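Separin (Saccharomyces cerevisiae, PDB 5U1T) cleaves the MCD1/SCC1 subunit of cohesin as a caspase-like cysteine protease, triggering chromosome segregation at the onset of anaphase, and is held inactive by securin until then. Local coordinates at residues Lys1450-Leu1460 and Gln1476-Lys1484. Numbering follows the deposited sequence.
Sequences KPEEETLLKML and QYVRSKEIK
P1451 sets CD over one face of the Y1477 ring, 3.7 Å from its centroid and only 7° off the normal, a CH-pi contact just ahead of helix 1453-1461. The opposite face of the same ring carries CG of Q1476, which packs the phenol between a proline and its own neighbour. Two residues on, E1453 crosses V1478 at about a right angle. With CG anti to the backbone N (chi1 -169°) and the chain extended beyond it, its carboxylate reaches R1479, where NE meets the syn lone pair of OE1 at 2.9 Å. That bond lies near the guanidinium plane, although the two flat groups are turned 43° apart; the backbone N of R1479 adds a weak bond to OE1. Alongside this bridge CD1 of L1456 packs on CB of V1478, while L1457 divides its methyls, CD2 going to CG2 of V1478 and CD1 to CG of E1482 (3.6 Å). An alanine in place of E1453 removes the carboxylate, and R1479 would probably be left with E1482, over its guanidinium face, as a purely electrostatic partner. The contact thus ties the helix linking strands 1444-1447 and 1465-1469, which strand 1412-1416 separates in the caspase-like sheet, to the later loop and short helix 1480-1483: apolar packing probably sets the spacing, and a charge network of E1453, R1479 and E1482 probably fixes the orientation at its partly exposed margin.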
loop_
_atom_site.group_PDB
_atom_site.type_symbol
_atom_site.label_atom_id
_atom_site.label_comp_id
_atom_site.label_asym_id
_atom_site.label_seq_id
_atom_site.Cartn_x
_atom_site.Cartn_y
_atom_site.Cartn_z
ATOM N N LYS A 1450 23.062 33.764 24.104
ATOM C CA LYS A 1450 22.833 32.593 23.258
ATOM C C LYS A 1450 23.467 32.791 21.884
ATOM O O LYS A 1450 23.090 33.710 21.155
ATOM C CB LYS A 1450 21.338 32.309 23.102
ATOM C CG LYS A 1450 20.651 31.896 24.382
ATOM C CD LYS A 1450 19.195 31.553 24.130
ATOM C CE LYS A 1450 18.546 30.989 25.386
ATOM N NZ LYS A 1450 18.679 31.931 26.542
ATOM N N PRO A 1451 24.442 31.933 21.529
ATOM C CA PRO A 1451 25.072 32.049 20.209
ATOM C C PRO A 1451 24.173 31.473 19.120
ATOM O O PRO A 1451 23.533 30.457 19.357
ATOM C CB PRO A 1451 26.359 31.237 20.365
ATOM C CG PRO A 1451 26.026 30.205 21.401
ATOM C CD PRO A 1451 25.050 30.861 22.344
ATOM N N GLU A 1452 24.114 32.122 17.960
ATOM C CA GLU A 1452 23.267 31.661 16.865
ATOM C C GLU A 1452 24.043 30.755 15.915
ATOM O O GLU A 1452 25.230 30.980 15.677
ATOM C CB GLU A 1452 22.671 32.854 16.109
ATOM C CG GLU A 1452 21.202 33.125 16.439
ATOM C CD GLU A 1452 20.755 34.507 15.989
ATOM O OE1 GLU A 1452 19.581 34.636 15.541
ATOM O OE2 GLU A 1452 21.575 35.461 16.085
ATOM N N GLU A 1453 23.354 29.749 15.370
ATOM C CA GLU A 1453 23.975 28.632 14.649
ATOM C C GLU A 1453 25.097 28.994 13.674
ATOM O O GLU A 1453 26.132 28.326 13.647
ATOM C CB GLU A 1453 22.912 27.847 13.882
ATOM C CG GLU A 1453 23.426 26.514 13.326
ATOM C CD GLU A 1453 22.361 25.730 12.576
ATOM O OE1 GLU A 1453 22.286 24.488 12.719
ATOM O OE2 GLU A 1453 21.594 26.366 11.833
ATOM N N GLU A 1454 24.908 30.043 12.882
ATOM C CA GLU A 1454 25.887 30.379 11.850
ATOM C C GLU A 1454 27.196 30.950 12.418
ATOM O O GLU A 1454 28.241 30.880 11.765
ATOM C CB GLU A 1454 25.282 31.364 10.842
ATOM C CG GLU A 1454 25.645 32.829 11.100
ATOM C CD GLU A 1454 25.077 33.778 10.055
ATOM O OE1 GLU A 1454 24.096 33.392 9.365
ATOM O OE2 GLU A 1454 25.615 34.912 9.925
ATOM N N THR A 1455 27.163 31.505 13.625
ATOM C CA THR A 1455 28.368 32.155 14.134
ATOM C C THR A 1455 29.313 31.136 14.784
ATOM O O THR A 1455 30.539 31.309 14.744
ATOM C CB THR A 1455 28.045 33.308 15.138
ATOM O OG1 THR A 1455 27.300 32.803 16.255
ATOM C CG2 THR A 1455 27.221 34.394 14.455
ATOM N N LEU A 1456 28.786 30.065 15.368
ATOM C CA LEU A 1456 29.727 29.106 15.926
ATOM C C LEU A 1456 30.104 28.073 14.866
ATOM O O LEU A 1456 31.129 27.416 14.979
ATOM C CB LEU A 1456 29.201 28.441 17.208
ATOM C CG LEU A 1456 27.788 27.903 17.349
ATOM C CD1 LEU A 1456 27.542 26.899 16.276
ATOM C CD2 LEU A 1456 27.607 27.270 18.720
ATOM N N LEU A 1457 29.288 27.944 13.825
ATOM C CA LEU A 1457 29.703 27.141 12.689
ATOM C C LEU A 1457 30.931 27.784 12.049
ATOM O O LEU A 1457 31.843 27.092 11.608
ATOM C CB LEU A 1457 28.570 26.988 11.676
ATOM C CG LEU A 1457 27.589 25.874 12.045
ATOM C CD1 LEU A 1457 26.551 25.707 10.977
ATOM C CD2 LEU A 1457 28.307 24.557 12.268
ATOM N N LYS A 1458 30.963 29.114 12.015
ATOM C CA LYS A 1458 32.123 29.804 11.463
ATOM C C LYS A 1458 33.199 29.807 12.535
ATOM O O LYS A 1458 34.380 29.697 12.226
ATOM C CB LYS A 1458 31.762 31.228 10.957
ATOM C CG LYS A 1458 32.022 32.441 11.882
ATOM C CD LYS A 1458 31.468 33.738 11.253
ATOM C CE LYS A 1458 30.082 33.476 10.614
ATOM N NZ LYS A 1458 29.274 34.673 10.172
ATOM N N MET A 1459 32.796 29.876 13.799
ATOM C CA MET A 1459 33.767 29.751 14.880
ATOM C C MET A 1459 34.549 28.454 14.764
ATOM O O MET A 1459 35.770 28.451 14.835
ATOM C CB MET A 1459 33.087 29.797 16.241
ATOM C CG MET A 1459 32.927 31.172 16.828
ATOM S SD MET A 1459 32.300 31.007 18.509
ATOM C CE MET A 1459 32.777 32.601 19.192
ATOM N N LEU A 1460 33.833 27.354 14.573
ATOM C CA LEU A 1460 34.458 26.039 14.543
ATOM C C LEU A 1460 35.420 25.878 13.385
ATOM O O LEU A 1460 36.519 25.355 13.560
ATOM C CB LEU A 1460 33.402 24.940 14.472
ATOM C CG LEU A 1460 32.568 24.798 15.735
ATOM C CD1 LEU A 1460 31.310 23.983 15.449
ATOM C CD2 LEU A 1460 33.406 24.184 16.841
ATOM N N GLN A 1476 22.355 22.711 21.547
ATOM C CA GLN A 1476 21.192 23.571 21.627
ATOM C C GLN A 1476 21.344 24.828 20.744
ATOM O O GLN A 1476 20.390 25.584 20.568
ATOM C CB GLN A 1476 20.930 23.952 23.092
ATOM C CG GLN A 1476 22.074 24.718 23.773
ATOM C CD GLN A 1476 23.108 23.822 24.447
ATOM O OE1 GLN A 1476 23.699 22.947 23.818
ATOM N NE2 GLN A 1476 23.327 24.043 25.734
ATOM N N TYR A 1477 22.533 25.031 20.176
ATOM C CA TYR A 1477 22.796 26.188 19.317
ATOM C C TYR A 1477 23.260 25.797 17.911
ATOM O O TYR A 1477 23.429 26.659 17.060
ATOM C CB TYR A 1477 23.850 27.114 19.951
ATOM C CG TYR A 1477 23.625 27.388 21.419
ATOM C CD1 TYR A 1477 22.405 27.878 21.880
ATOM C CD2 TYR A 1477 24.616 27.123 22.345
ATOM C CE1 TYR A 1477 22.193 28.118 23.222
ATOM C CE2 TYR A 1477 24.414 27.354 23.685
ATOM C CZ TYR A 1477 23.207 27.854 24.119
ATOM O OH TYR A 1477 23.015 28.078 25.461
ATOM N N VAL A 1478 23.484 24.514 17.662
ATOM C CA VAL A 1478 23.903 24.077 16.333
ATOM C C VAL A 1478 23.648 22.594 16.162
ATOM O O VAL A 1478 23.953 21.795 17.045
ATOM C CB VAL A 1478 25.382 24.376 16.073
ATOM C CG1 VAL A 1478 26.255 23.763 17.151
ATOM C CG2 VAL A 1478 25.793 23.908 14.690
ATOM N N ARG A 1479 23.067 22.234 15.026
ATOM C CA ARG A 1479 22.610 20.872 14.800
ATOM C C ARG A 1479 23.763 19.920 14.553
ATOM O O ARG A 1479 24.801 20.320 14.020
ATOM C CB ARG A 1479 21.652 20.836 13.618
ATOM C CG ARG A 1479 20.371 21.608 13.849
ATOM C CD ARG A 1479 19.611 21.752 12.565
ATOM N NE ARG A 1479 20.164 22.803 11.716
ATOM C CZ ARG A 1479 19.897 22.915 10.419
ATOM N NH1 ARG A 1479 20.422 23.900 9.698
ATOM N NH2 ARG A 1479 19.103 22.021 9.845
ATOM N N SER A 1480 23.565 18.664 14.945
ATOM C CA SER A 1480 24.535 17.595 14.727
ATOM C C SER A 1480 24.960 17.563 13.253
ATOM O O SER A 1480 26.128 17.366 12.930
ATOM C CB SER A 1480 23.942 16.233 15.150
ATOM O OG SER A 1480 23.375 16.249 16.464
ATOM N N LYS A 1481 23.991 17.807 12.377
ATOM C CA LYS A 1481 24.132 17.670 10.926
ATOM C C LYS A 1481 25.187 18.549 10.284
ATOM O O LYS A 1481 25.907 18.110 9.388
ATOM C CB LYS A 1481 22.791 17.977 10.264
ATOM C CG LYS A 1481 21.637 17.250 10.911
ATOM C CD LYS A 1481 21.373 15.920 10.214
ATOM C CE LYS A 1481 20.987 16.122 8.743
ATOM N NZ LYS A 1481 20.564 14.842 8.093
ATOM N N GLU A 1482 25.245 19.802 10.720
ATOM C CA GLU A 1482 26.124 20.781 10.106
ATOM C C GLU A 1482 27.564 20.661 10.604
ATOM O O GLU A 1482 28.511 20.901 9.844
ATOM C CB GLU A 1482 25.597 22.195 10.359
ATOM C CG GLU A 1482 25.227 22.959 9.088
ATOM C CD GLU A 1482 24.095 22.304 8.305
ATOM O OE1 GLU A 1482 23.164 21.725 8.915
ATOM O OE2 GLU A 1482 24.149 22.373 7.059
ATOM N N ILE A 1483 27.749 20.309 11.875
ATOM C CA ILE A 1483 29.098 20.043 12.350
ATOM C C ILE A 1483 29.664 18.912 11.492
ATOM O O ILE A 1483 30.801 18.996 11.008
ATOM C CB ILE A 1483 29.133 19.657 13.837
ATOM C CG1 ILE A 1483 28.840 20.870 14.709
ATOM C CG2 ILE A 1483 30.483 19.107 14.195
ATOM C CD1 ILE A 1483 28.331 20.501 16.061
ATOM N N LYS A 1484 28.829 17.893 11.265
ATOM C CA LYS A 1484 29.215 16.692 10.523
ATOM C C LYS A 1484 29.520 16.956 9.052
ATOM O O LYS A 1484 30.182 16.145 8.397
ATOM C CB LYS A 1484 28.126 15.618 10.633
ATOM C CG LYS A 1484 28.051 14.988 12.012
ATOM C CD LYS A 1484 27.051 13.849 12.094
ATOM C CE LYS A 1484 26.840 13.461 13.538
ATOM N NZ LYS A 1484 25.658 12.606 13.736
#